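Local coordinates for protein esterase TesA (Pseudomonas aeruginosa, PDB 4JGG) that hydrolyses carboxylic esters as a secreted serine esterase, most active on Tween detergents and short-chain p-nitrophenyl esters, with low thioesterase activity towards palmitoyl-coenzyme A, at residues 45-50 with 188-193; 52-57 with 192-197; 68-73 with 108-113; 75-80 with 112-117; 165-168 with 173-176. All blocks are in the same frame, centred on the assembly; numbering follows the deposited sequence.

Contact 1: residues 45-50 with 188-193; sequences ALLQKR and RLLENV
L190 reaches out of helix 186-197 and sets its forked end among L46, L47 and R50 of helix 43-53. Its two methyls divide the work. CD2 meets L46 at CB, with 3.6 Å from L190 CD2 to L46 CB, while CD1 rests against the L47 backbone, 3.7 Å from L190 CD1 to L47 CA. The L47 and L190 side chains cross nearly at right angles. The flat guanidinium of R50 lays one face over the same L190 CD2, which lies 3.8 Å above the guanidinium plane and over its centre. A bend at chi3 (-67°) turns this otherwise extended arginine chain across the leucine, and a cation-pi contact with W194 of the same partner helix probably helps to keep it there. Farther out, Q48 ties helix 43-53 to the backbone of Y58 and V60, and N192 bonds through ND2 to the carbonyls of F163 and E165. The axes of the two segments approach to 9.9 Å and cross at -59°. Leucine packing of this sort, with an arginine laid over it, between two helices on one face of a parallel sheet fits the three-layer alpha/beta/alpha fold of SGNH hydrolases.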
# COMPACT_ATOMS: atom_id res chain seq x y z
N ALA A 45 5.45 1.19 -11.20
CA ALA A 45 6.27 1.29 -12.40
C ALA A 45 7.39 2.30 -12.22
O ALA A 45 8.51 2.09 -12.69
CB ALA A 45 5.41 1.67 -13.59
N LEU A 46 7.08 3.41 -11.56
CA LEU A 46 8.09 4.43 -11.33
C LEU A 46 9.09 3.96 -10.28
O LEU A 46 10.26 4.37 -10.29
CB LEU A 46 7.43 5.74 -10.86
CG LEU A 46 6.36 6.38 -11.74
CD1 LEU A 46 5.93 7.71 -11.11
CD2 LEU A 46 6.84 6.58 -13.14
N LEU A 47 8.61 3.14 -9.35
CA LEU A 47 9.47 2.56 -8.33
C LEU A 47 10.53 1.70 -9.01
O LEU A 47 11.72 1.80 -8.72
CB LEU A 47 8.65 1.70 -7.35
CG LEU A 47 9.45 0.87 -6.34
CD1 LEU A 47 10.40 1.76 -5.54
CD2 LEU A 47 8.55 0.06 -5.39
N GLN A 48 10.09 0.86 -9.95
CA GLN A 48 11.01 -0.06 -10.61
C GLN A 48 12.06 0.72 -11.40
O GLN A 48 13.22 0.34 -11.43
CB GLN A 48 10.27 -1.03 -11.54
CG GLN A 48 11.19 -1.99 -12.29
CD GLN A 48 11.93 -2.96 -11.37
OE1 GLN A 48 11.57 -4.14 -11.29
NE2 GLN A 48 12.97 -2.47 -10.69
N LYS A 49 11.64 1.81 -12.02
CA LYS A 49 12.56 2.61 -12.80
C LYS A 49 13.56 3.36 -11.91
O LYS A 49 14.71 3.57 -12.31
CB LYS A 49 11.79 3.59 -13.68
CG LYS A 49 12.62 4.74 -14.18
CD LYS A 49 12.08 5.28 -15.49
CE LYS A 49 12.94 6.43 -16.00
NZ LYS A 49 14.31 5.97 -16.40
N ARG A 50 13.14 3.75 -10.72
CA ARG A 50 14.04 4.41 -9.79
C ARG A 50 15.03 3.42 -9.19
O ARG A 50 16.16 3.77 -8.88
CB ARG A 50 13.29 5.14 -8.67
CG ARG A 50 14.25 5.75 -7.64
CD ARG A 50 13.55 6.62 -6.62
NE ARG A 50 12.97 7.83 -7.19
CZ ARG A 50 12.31 8.74 -6.47
NH1 ARG A 50 12.15 8.56 -5.16
NH2 ARG A 50 11.80 9.81 -7.06
N ARG A 188 4.29 11.77 -6.78
CA ARG A 188 4.15 12.05 -5.35
C ARG A 188 3.93 10.79 -4.53
O ARG A 188 4.53 10.63 -3.47
CB ARG A 188 3.02 13.05 -5.08
CG ARG A 188 2.90 13.40 -3.60
CD ARG A 188 4.08 14.25 -3.16
NE ARG A 188 4.25 14.30 -1.71
CZ ARG A 188 3.85 15.30 -0.94
NH1 ARG A 188 3.22 16.33 -1.47
NH2 ARG A 188 4.06 15.26 0.37
N LEU A 189 3.05 9.91 -4.99
CA LEU A 189 2.93 8.58 -4.38
C LEU A 189 4.32 7.95 -4.21
O LEU A 189 4.65 7.49 -3.12
CB LEU A 189 1.99 7.68 -5.20
CG LEU A 189 0.54 8.16 -5.21
CD1 LEU A 189 -0.38 7.25 -6.05
CD2 LEU A 189 0.01 8.27 -3.77
N LEU A 190 5.13 7.94 -5.26
CA LEU A 190 6.48 7.36 -5.16
C LEU A 190 7.35 8.10 -4.16
O LEU A 190 8.06 7.47 -3.37
CB LEU A 190 7.17 7.29 -6.53
CG LEU A 190 8.65 6.86 -6.55
CD1 LEU A 190 8.86 5.44 -6.05
CD2 LEU A 190 9.19 7.02 -7.96
N GLU A 191 7.30 9.43 -4.21
CA GLU A 191 7.98 10.25 -3.21
C GLU A 191 7.60 9.83 -1.80
O GLU A 191 8.44 9.77 -0.90
CB GLU A 191 7.68 11.74 -3.42
CG GLU A 191 8.06 12.61 -2.22
CD GLU A 191 7.94 14.11 -2.47
OE1 GLU A 191 7.73 14.55 -3.62
OE2 GLU A 191 8.04 14.87 -1.48
N ASN A 192 6.32 9.52 -1.59
CA ASN A 192 5.86 9.22 -0.24
C ASN A 192 6.34 7.88 0.31
O ASN A 192 6.38 7.69 1.52
CB ASN A 192 4.33 9.34 -0.15
CG ASN A 192 3.87 10.78 -0.21
OD1 ASN A 192 4.69 11.68 -0.05
ND2 ASN A 192 2.59 11.00 -0.44
N VAL A 193 6.71 6.97 -0.59
CA VAL A 193 7.14 5.64 -0.16
C VAL A 193 8.66 5.56 -0.07
O VAL A 193 9.19 4.99 0.86
CB VAL A 193 6.64 4.53 -1.14
CG1 VAL A 193 7.00 3.15 -0.62
CG2 VAL A 193 5.14 4.64 -1.36

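Contact 2: residues 52-57 with 192-197; sequences ADEGYD and NVWPTL
A Schellman motif ends helix 43-53, and the chain leaving it lays E54 and Y56 against the indole of W194 on helix 186-197. G55, with its positive phi, is the C-prime residue: G55 N bonds to A52 O and Y56 N returns to L51 O, fixing the turn from which the two side chains depart. E54 runs out extended beyond CG and slides past the tryptophan in the opposite direction, so that its carboxylate comes up to the six-membered ring, 3.4 Å from E54 OE1 to W194 CZ2. The carboxylate and indole planes stand 78° apart. The same OE1 stays 4.2 Å from W194 NE1, and the glutamate does not take up the indole N-H; the touch is one of van der Waals type. Y56 brings its CD1-CE1 bond obliquely to W194 CH2, with 4.0 Å from Y56 CE1 to W194 CH2. The phenol and the six-membered ring of W194 have centroids 5.9 Å apart and planes at 80°, an oblique pairing rather than a defined stack. W194 carries its CG anti to the backbone N (chi1 -175°), which sends the indole away from its own helix toward the other. L51 and L201 also touch the indole, and K198 and L201 pack on Y56, so the last modelled residues join the cluster. Aromatic packing of this kind joins the C-terminal helix to the end of helix 43-53 on the outside of an alpha/beta/alpha sandwich.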
# COMPACT_ATOMS: atom_id res chain seq x y z
N ALA A 52 16.15 0.80 -10.78
CA ALA A 52 17.08 0.59 -11.88
C ALA A 52 18.06 1.76 -11.97
O ALA A 52 19.27 1.54 -12.06
CB ALA A 52 16.33 0.43 -13.17
N ASP A 53 17.55 2.98 -11.94
CA ASP A 53 18.40 4.16 -12.12
C ASP A 53 19.43 4.33 -11.02
O ASP A 53 20.57 4.70 -11.28
CB ASP A 53 17.56 5.43 -12.22
CG ASP A 53 16.80 5.51 -13.51
OD1 ASP A 53 17.12 4.72 -14.43
OD2 ASP A 53 15.89 6.35 -13.60
N GLU A 54 19.03 4.09 -9.78
CA GLU A 54 19.94 4.31 -8.67
C GLU A 54 20.79 3.08 -8.39
O GLU A 54 21.43 2.97 -7.34
CB GLU A 54 19.18 4.78 -7.44
CG GLU A 54 18.29 5.97 -7.74
CD GLU A 54 17.89 6.73 -6.50
OE1 GLU A 54 18.33 6.33 -5.40
OE2 GLU A 54 17.13 7.72 -6.63
N GLY A 55 20.78 2.15 -9.33
CA GLY A 55 21.64 0.98 -9.25
C GLY A 55 21.27 0.01 -8.15
O GLY A 55 22.14 -0.61 -7.56
N TYR A 56 19.97 -0.12 -7.88
CA TYR A 56 19.50 -1.17 -6.98
C TYR A 56 19.10 -2.37 -7.82
O TYR A 56 18.71 -2.22 -8.97
CB TYR A 56 18.30 -0.68 -6.17
CG TYR A 56 18.66 0.16 -4.98
CD1 TYR A 56 18.55 1.53 -5.02
CD2 TYR A 56 19.11 -0.43 -3.80
CE1 TYR A 56 18.86 2.31 -3.92
CE2 TYR A 56 19.43 0.34 -2.69
CZ TYR A 56 19.31 1.71 -2.77
OH TYR A 56 19.63 2.49 -1.68
N ASP A 57 19.24 -3.56 -7.25
CA ASP A 57 18.96 -4.77 -8.00
C ASP A 57 17.75 -5.47 -7.40
O ASP A 57 17.89 -6.39 -6.60
CB ASP A 57 20.17 -5.71 -8.00
CG ASP A 57 20.37 -6.39 -9.33
OD1 ASP A 57 19.54 -7.26 -9.67
OD2 ASP A 57 21.36 -6.08 -10.03
N ASN A 192 6.32 9.52 -1.59
CA ASN A 192 5.86 9.22 -0.24
C ASN A 192 6.34 7.88 0.31
O ASN A 192 6.38 7.69 1.52
CB ASN A 192 4.33 9.34 -0.15
CG ASN A 192 3.87 10.78 -0.21
OD1 ASN A 192 4.69 11.68 -0.05
ND2 ASN A 192 2.59 11.00 -0.44
N VAL A 193 6.71 6.97 -0.59
CA VAL A 193 7.14 5.64 -0.16
C VAL A 193 8.66 5.56 -0.07
O VAL A 193 9.19 4.99 0.86
CB VAL A 193 6.64 4.53 -1.14
CG1 VAL A 193 7.00 3.15 -0.62
CG2 VAL A 193 5.14 4.64 -1.36
N TRP A 194 9.34 6.15 -1.05
CA TRP A 194 10.79 5.95 -1.22
C TRP A 194 11.61 6.11 0.06
O TRP A 194 12.39 5.22 0.41
CB TRP A 194 11.34 6.82 -2.36
CG TRP A 194 12.81 6.59 -2.68
CD1 TRP A 194 13.85 7.46 -2.48
CD2 TRP A 194 13.38 5.43 -3.29
NE1 TRP A 194 15.02 6.91 -2.91
CE2 TRP A 194 14.77 5.66 -3.41
CE3 TRP A 194 12.87 4.20 -3.73
CZ2 TRP A 194 15.65 4.72 -3.96
CZ3 TRP A 194 13.74 3.27 -4.27
CH2 TRP A 194 15.11 3.53 -4.38
N PRO A 195 11.44 7.23 0.78
CA PRO A 195 12.22 7.49 1.99
C PRO A 195 12.12 6.37 3.02
O PRO A 195 13.10 6.06 3.69
CB PRO A 195 11.58 8.75 2.57
CG PRO A 195 11.02 9.46 1.39
CD PRO A 195 10.59 8.38 0.42
N THR A 196 10.93 5.81 3.17
CA THR A 196 10.68 4.79 4.18
C THR A 196 11.12 3.43 3.64
O THR A 196 11.52 2.55 4.41
CB THR A 196 9.19 4.80 4.64
OG1 THR A 196 8.89 6.06 5.24
CG2 THR A 196 8.91 3.71 5.65
N LEU A 197 11.08 3.28 2.32
CA LEU A 197 11.52 2.04 1.67
C LEU A 197 13.04 1.92 1.58
O LEU A 197 13.62 0.86 1.85
CB LEU A 197 10.94 1.97 0.25
CG LEU A 197 11.52 0.88 -0.66
CD1 LEU A 197 11.24 -0.50 -0.09
CD2 LEU A 197 10.97 1.01 -2.08

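Contact 3: residues 68-73 with 108-113; sequences DTSAGG and QQNLAS
S70 and N110 bring their backbones close, 5.6 Å from S70 CA to N110 CA, where the first turn of helix 70-84 meets the flank of helix 104-121. Between them runs one nearly straight hydrogen bond, 3.0 Å from N110 ND2 to S70 OG with an angle of 167° at the hydrogen. The serine oxygen lies in the plane of the asparagine amide, where an N-H points directly at it. With chi1 of 66°, S70 tucks OG between its own backbone N and carbonyl carbon, facing the asparagine. The aliphatic parts follow the polar ones into contact, with 3.6 Å from S70 CB to N110 CB. On the next residue the methyl of A71 lies over one face of the amide, at its nitrogen end, 3.6 Å from A71 CB to N110 ND2; A71 N lies near ND2 too, but both are donors and they do not bond. L111 touches the serine more loosely through CG. The start of the serine's helix is itself secured: T69 is the N-cap, and its OG1 accepts from G72 N at 3.1 Å. Just before it, D68 pairs with R76, and D68 O accepts from N96. S70 OG has a second partner, D97 OD2, next to N96 in the GxND sequence characteristic of SGNH hydrolases. Having accepted from N110, the serine hydroxyl presumably gives its proton to D97, so this buried oxygen has two polar partners, and the bond to D97 would probably help to stabilise the aspartate's negative charge.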
# COMPACT_ATOMS: atom_id res chain seq x y z
N ASP A 68 -9.80 -5.08 -3.92
CA ASP A 68 -9.25 -5.94 -2.88
C ASP A 68 -9.41 -5.32 -1.48
O ASP A 68 -9.46 -4.11 -1.33
CB ASP A 68 -7.79 -6.30 -3.17
CG ASP A 68 -7.37 -7.64 -2.57
OD1 ASP A 68 -8.25 -8.44 -2.21
OD2 ASP A 68 -6.15 -7.90 -2.46
N THR A 69 -9.48 -6.18 -0.47
CA THR A 69 -9.71 -5.77 0.91
C THR A 69 -8.65 -6.43 1.77
O THR A 69 -7.91 -7.27 1.29
CB THR A 69 -11.07 -6.28 1.43
OG1 THR A 69 -11.17 -7.69 1.22
CG2 THR A 69 -12.23 -5.59 0.73
N SER A 70 -8.59 -6.09 3.06
CA SER A 70 -7.63 -6.74 3.94
C SER A 70 -7.86 -8.25 3.99
O SER A 70 -6.92 -9.04 4.01
CB SER A 70 -7.67 -6.14 5.35
OG SER A 70 -8.91 -6.41 5.98
N ALA A 71 -9.13 -8.67 3.99
CA ALA A 71 -9.43 -10.10 4.00
C ALA A 71 -8.98 -10.76 2.71
O ALA A 71 -8.43 -11.86 2.73
CB ALA A 71 -10.90 -10.33 4.24
N GLY A 72 -9.20 -10.09 1.58
CA GLY A 72 -8.80 -10.62 0.28
C GLY A 72 -7.29 -10.74 0.12
O GLY A 72 -6.80 -11.75 -0.39
N GLY A 73 -6.56 -9.73 0.57
CA GLY A 73 -5.11 -9.78 0.51
C GLY A 73 -4.54 -10.88 1.38
O GLY A 73 -3.58 -11.57 1.00
N GLN A 108 -7.41 -4.61 11.36
CA GLN A 108 -6.22 -4.75 12.18
C GLN A 108 -5.80 -6.22 12.23
O GLN A 108 -4.62 -6.54 12.15
CB GLN A 108 -6.49 -4.21 13.59
CG GLN A 108 -5.22 -3.77 14.33
CD GLN A 108 -4.39 -4.94 14.80
OE1 GLN A 108 -4.85 -6.07 14.83
NE2 GLN A 108 -3.14 -4.66 15.18
N GLN A 109 -6.77 -7.11 12.35
CA GLN A 109 -6.48 -8.54 12.41
C GLN A 109 -5.88 -9.07 11.10
O GLN A 109 -4.84 -9.74 11.09
CB GLN A 109 -7.78 -9.30 12.74
CG GLN A 109 -7.62 -10.80 12.89
CD GLN A 109 -8.96 -11.51 13.00
OE1 GLN A 109 -9.84 -11.33 12.15
NE2 GLN A 109 -9.12 -12.31 14.04
N ASN A 110 -6.56 -8.78 10.00
CA ASN A 110 -6.12 -9.21 8.68
C ASN A 110 -4.74 -8.67 8.29
O ASN A 110 -3.88 -9.42 7.83
CB ASN A 110 -7.15 -8.82 7.63
CG ASN A 110 -8.45 -9.58 7.79
OD1 ASN A 110 -8.46 -10.69 8.33
ND2 ASN A 110 -9.55 -8.99 7.31
N LEU A 111 -4.51 -7.37 8.49
CA LEU A 111 -3.23 -6.77 8.13
C LEU A 111 -2.11 -7.33 9.01
O LEU A 111 -1.04 -7.65 8.53
CB LEU A 111 -3.27 -5.24 8.26
CG LEU A 111 -4.03 -4.38 7.25
CD1 LEU A 111 -3.95 -2.93 7.70
CD2 LEU A 111 -3.47 -4.52 5.83
N ALA A 112 -2.37 -7.43 10.31
CA ALA A 112 -1.43 -8.02 11.25
C ALA A 112 -1.00 -9.41 10.81
O ALA A 112 0.19 -9.70 10.77
CB ALA A 112 -2.06 -8.07 12.65
N SER A 113 -1.98 -10.26 10.49
CA SER A 113 -1.75 -11.62 10.03
C SER A 113 -0.97 -11.66 8.71
O SER A 113 -0.08 -12.50 8.54
CB SER A 113 -3.08 -12.37 9.88
OG SER A 113 -2.86 -13.70 9.45

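Contact 4: residues 75-80 with 112-117; sequences ARLPAL and ASMAQK
Neighbouring helices on one face of the parallel sheet meet where L77 of helix 70-84 presses on M114 and K117 of helix 104-121. The axes of the two segments run almost together, 10° apart in direction and 10.1 Å at closest approach. L77 holds its CG anti to the backbone N (chi1 177°) and thereby drives a methyl across the gap: L77 CD2 comes within 3.4 Å of M114 O, and lies 3.9 Å from M114 CB. The leucine packs against the helix surface, backbone carbonyl included, before it meets the longer part of the methionine. That part bends at chi3 (71°), and the turn brings the terminal methyl back toward the leucine, 4.1 Å from M114 CE to L77 CD2. One turn further on, the same methyl of L77 touches K117 at CB more loosely. Both helices belong to beta-alpha-beta crossovers of the five-stranded parallel sheet, order 2-1-3-4-5, flavodoxin-like as in SGNH hydrolases: helix 70-84 leads from strand 59-62 to strand 88-92, and helix 104-121 from there to strand 124-128. M114 also touches V27 in strand 23-28, so the methionine lies between helix and sheet. The lysine chain is extended as far as CE and its methylenes lie against the proline ring, 4.3 Å from P78 CG to K117 CD. P78 lacks an N-H and, with the following residue, marks a kink in its helix. On its other flank helix 104-121 touches E155 through A112, A115 and Q116. On helix 70-84, R76 turns away to D68 and the carbonyl of A63.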
# COMPACT_ATOMS: atom_id res chain seq x y z
N ALA A 75 -6.13 -13.68 2.24
CA ALA A 75 -6.44 -14.94 1.57
C ALA A 75 -5.46 -15.28 0.44
O ALA A 75 -5.11 -16.45 0.27
CB ALA A 75 -7.87 -14.91 1.05
N ARG A 76 -5.01 -14.28 -0.32
CA ARG A 76 -4.20 -14.51 -1.52
C ARG A 76 -2.68 -14.35 -1.31
O ARG A 76 -1.89 -14.69 -2.20
CB ARG A 76 -4.68 -13.66 -2.70
CG ARG A 76 -4.47 -12.14 -2.54
CD ARG A 76 -5.13 -11.38 -3.69
NE ARG A 76 -4.94 -9.94 -3.64
CZ ARG A 76 -4.02 -9.27 -4.34
NH1 ARG A 76 -3.18 -9.93 -5.14
NH2 ARG A 76 -3.94 -7.96 -4.25
N LEU A 77 -2.27 -13.87 -0.15
CA LEU A 77 -0.85 -13.68 0.13
C LEU A 77 -0.01 -14.98 0.19
O LEU A 77 1.08 -15.04 -0.39
CB LEU A 77 -0.66 -12.81 1.39
CG LEU A 77 0.79 -12.60 1.85
CD1 LEU A 77 1.57 -11.74 0.86
CD2 LEU A 77 0.82 -11.99 3.25
N PRO A 78 -0.51 -16.04 0.86
CA PRO A 78 0.32 -17.25 0.97
C PRO A 78 0.81 -17.79 -0.38
O PRO A 78 1.97 -18.19 -0.50
CB PRO A 78 -0.61 -18.25 1.66
CG PRO A 78 -1.49 -17.35 2.51
CD PRO A 78 -1.75 -16.16 1.65
N ALA A 79 -0.07 -17.78 -1.38
CA ALA A 79 0.30 -18.23 -2.72
C ALA A 79 1.40 -17.35 -3.33
O ALA A 79 2.29 -17.84 -4.02
CB ALA A 79 -0.92 -18.27 -3.64
N LEU A 80 1.27 -16.04 -3.10
CA LEU A 80 2.23 -15.04 -3.57
C LEU A 80 3.58 -15.20 -2.88
O LEU A 80 4.62 -15.16 -3.54
CB LEU A 80 1.68 -13.63 -3.31
CG LEU A 80 0.50 -13.15 -4.18
CD1 LEU A 80 -0.06 -11.81 -3.66
CD2 LEU A 80 0.92 -13.02 -5.64
N ALA A 112 -2.37 -7.43 10.31
CA ALA A 112 -1.43 -8.02 11.25
C ALA A 112 -1.00 -9.41 10.81
O ALA A 112 0.19 -9.70 10.77
CB ALA A 112 -2.06 -8.07 12.65
N SER A 113 -1.98 -10.26 10.49
CA SER A 113 -1.75 -11.62 10.03
C SER A 113 -0.97 -11.66 8.71
O SER A 113 -0.08 -12.50 8.54
CB SER A 113 -3.08 -12.37 9.88
OG SER A 113 -2.86 -13.70 9.45
N MET A 114 -1.28 -10.75 7.79
CA MET A 114 -0.50 -10.61 6.55
C MET A 114 0.95 -10.29 6.86
O MET A 114 1.84 -10.85 6.24
CB MET A 114 -1.05 -9.49 5.64
CG MET A 114 -2.38 -9.77 4.94
SD MET A 114 -2.78 -8.46 3.73
CE MET A 114 -1.57 -8.78 2.44
N ALA A 115 1.18 -9.36 7.78
CA ALA A 115 2.54 -8.93 8.12
C ALA A 115 3.28 -10.05 8.82
O ALA A 115 4.48 -10.23 8.63
CB ALA A 115 2.52 -7.67 8.98
N GLN A 116 2.55 -10.80 9.64
CA GLN A 116 3.10 -11.98 10.29
C GLN A 116 3.56 -13.01 9.27
O GLN A 116 4.66 -13.54 9.37
CB GLN A 116 2.06 -12.59 11.23
CG GLN A 116 2.57 -13.73 12.10
CD GLN A 116 2.44 -15.08 11.42
OE1 GLN A 116 1.55 -15.28 10.59
NE2 GLN A 116 3.31 -16.01 11.79
N LYS A 117 2.71 -13.28 8.29
CA LYS A 117 2.99 -14.34 7.32
C LYS A 117 4.15 -13.95 6.40
O LYS A 117 4.98 -14.80 6.05
CB LYS A 117 1.75 -14.66 6.50
CG LYS A 117 0.71 -15.49 7.22
CD LYS A 117 -0.49 -15.72 6.31
CE LYS A 117 -1.65 -16.42 7.02
NZ LYS A 117 -1.31 -17.81 7.43

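Contact 5: residues 165-168 with 173-176; sequences EGVG and MMQA
G166 meets M173 through its carbonyl: the bent end of the methionine lies across the oxygen, M173 CG 3.8 Å from G166 O and M173 CE about as near. G166 has a positive phi (73°), and its carbonyl faces M173. V167 follows and carries most of the contact, its CA only 5.2 Å from that of M173. Both methionines pack against its carbonyl oxygen, 3.6 Å from V167 O to M173 CB and 3.5 Å from V167 O to M174 CG. Its side chain holds CG1 anti to the backbone N (chi1 174°), and that methyl lies tight against the M174 sulfur, 3.4 Å from V167 CG1 to M174 SD. The valine and M174 chains cross at about a right angle. The same methyl also touches M173 at its CB. The valine is buried further by P181 and A185 of the loop and by R188 and L189 of helix 186-197. G168 closes the row, offering its CA to the M174 sulfur at 4.2 Å. What holds the second segment in place lies beyond: the M173 backbone is hydrogen-bonded to A182, and Q175 NE2 reaches the carbonyls of P181 and L35. M174 packs on P181 as well, and its side chain comes within about 5 Å of the H180 side chain and about 6 Å of that of D177, nearest atoms. D177 is probably the acid and H180 the base of the catalytic triad, and the two fit the DxxH sequence of SGNH hydrolases; the contact closes the turn of the loop that runs up to this sequence.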
# COMPACT_ATOMS: atom_id res chain seq x y z
N GLU A 165 -0.26 11.55 1.27
CA GLU A 165 0.10 12.92 1.62
C GLU A 165 0.29 13.77 0.37
O GLU A 165 1.00 13.38 -0.55
CB GLU A 165 1.35 12.97 2.48
CG GLU A 165 1.80 14.39 2.79
CD GLU A 165 3.00 14.41 3.71
OE1 GLU A 165 3.34 13.35 4.27
OE2 GLU A 165 3.60 15.50 3.87
N GLY A 166 -0.36 14.93 0.33
CA GLY A 166 -0.23 15.85 -0.78
C GLY A 166 -0.96 15.38 -2.03
O GLY A 166 -0.86 16.01 -3.09
N VAL A 167 -1.70 14.27 -1.92
CA VAL A 167 -2.50 13.78 -3.04
C VAL A 167 -3.99 13.82 -2.69
O VAL A 167 -4.78 14.43 -3.41
CB VAL A 167 -2.10 12.34 -3.46
CG1 VAL A 167 -3.05 11.81 -4.53
CG2 VAL A 167 -0.65 12.32 -3.95
N GLY A 168 -4.35 13.18 -1.59
CA GLY A 168 -5.73 13.12 -1.13
C GLY A 168 -6.33 14.49 -0.92
O GLY A 168 -5.74 15.36 -0.26
N MET A 173 -4.65 16.28 -8.34
CA MET A 173 -3.98 15.06 -7.90
C MET A 173 -4.93 13.85 -7.85
O MET A 173 -4.52 12.71 -8.08
CB MET A 173 -3.30 15.28 -6.55
CG MET A 173 -2.19 16.32 -6.60
SD MET A 173 -0.92 15.83 -7.78
CE MET A 173 0.41 15.43 -6.66
N MET A 174 -6.19 14.14 -7.55
CA MET A 174 -7.24 13.12 -7.50
C MET A 174 -8.04 13.09 -8.79
O MET A 174 -8.26 14.13 -9.40
CB MET A 174 -8.21 13.43 -6.35
CG MET A 174 -7.62 13.20 -4.99
SD MET A 174 -6.42 11.86 -5.06
CE MET A 174 -7.47 10.44 -4.98
N GLN A 175 -8.49 11.91 -9.19
CA GLN A 175 -9.49 11.83 -10.24
C GLN A 175 -10.80 12.33 -9.64
O GLN A 175 -10.90 12.52 -8.43
CB GLN A 175 -9.64 10.40 -10.78
CG GLN A 175 -8.32 9.81 -11.30
CD GLN A 175 -8.44 8.36 -11.72
OE1 GLN A 175 -9.49 7.92 -12.18
NE2 GLN A 175 -7.36 7.60 -11.54
N ALA A 176 -11.80 12.55 -10.49
CA ALA A 176 -13.07 13.17 -10.09
C ALA A 176 -13.81 12.50 -8.92
O ALA A 176 -14.52 13.17 -8.17
CB ALA A 176 -13.99 13.29 -11.30

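From the N terminus, helix 43-53 opens contacts 1 and 2; their two long loops overlap and cross, ending on the same stretch of helix 186-197, and span most of the chain. Inside those loops, helix 70-84 and helix 104-121 are joined by contacts 3 and 4, successive parts of one interface whose centres are about 8 Å apart. Contact 5 follows in series as a small loop before helix 186-197, also enclosed by contacts 1 and 2. Contacts 1 and 3 lie on opposite sides of the chain's centre, about 24 Å apart between centres, tying the two helical layers separately. The N192 hydrogen bond to the E165 carbonyl, and R188 packing on V167, bring contact 5 against contact 1.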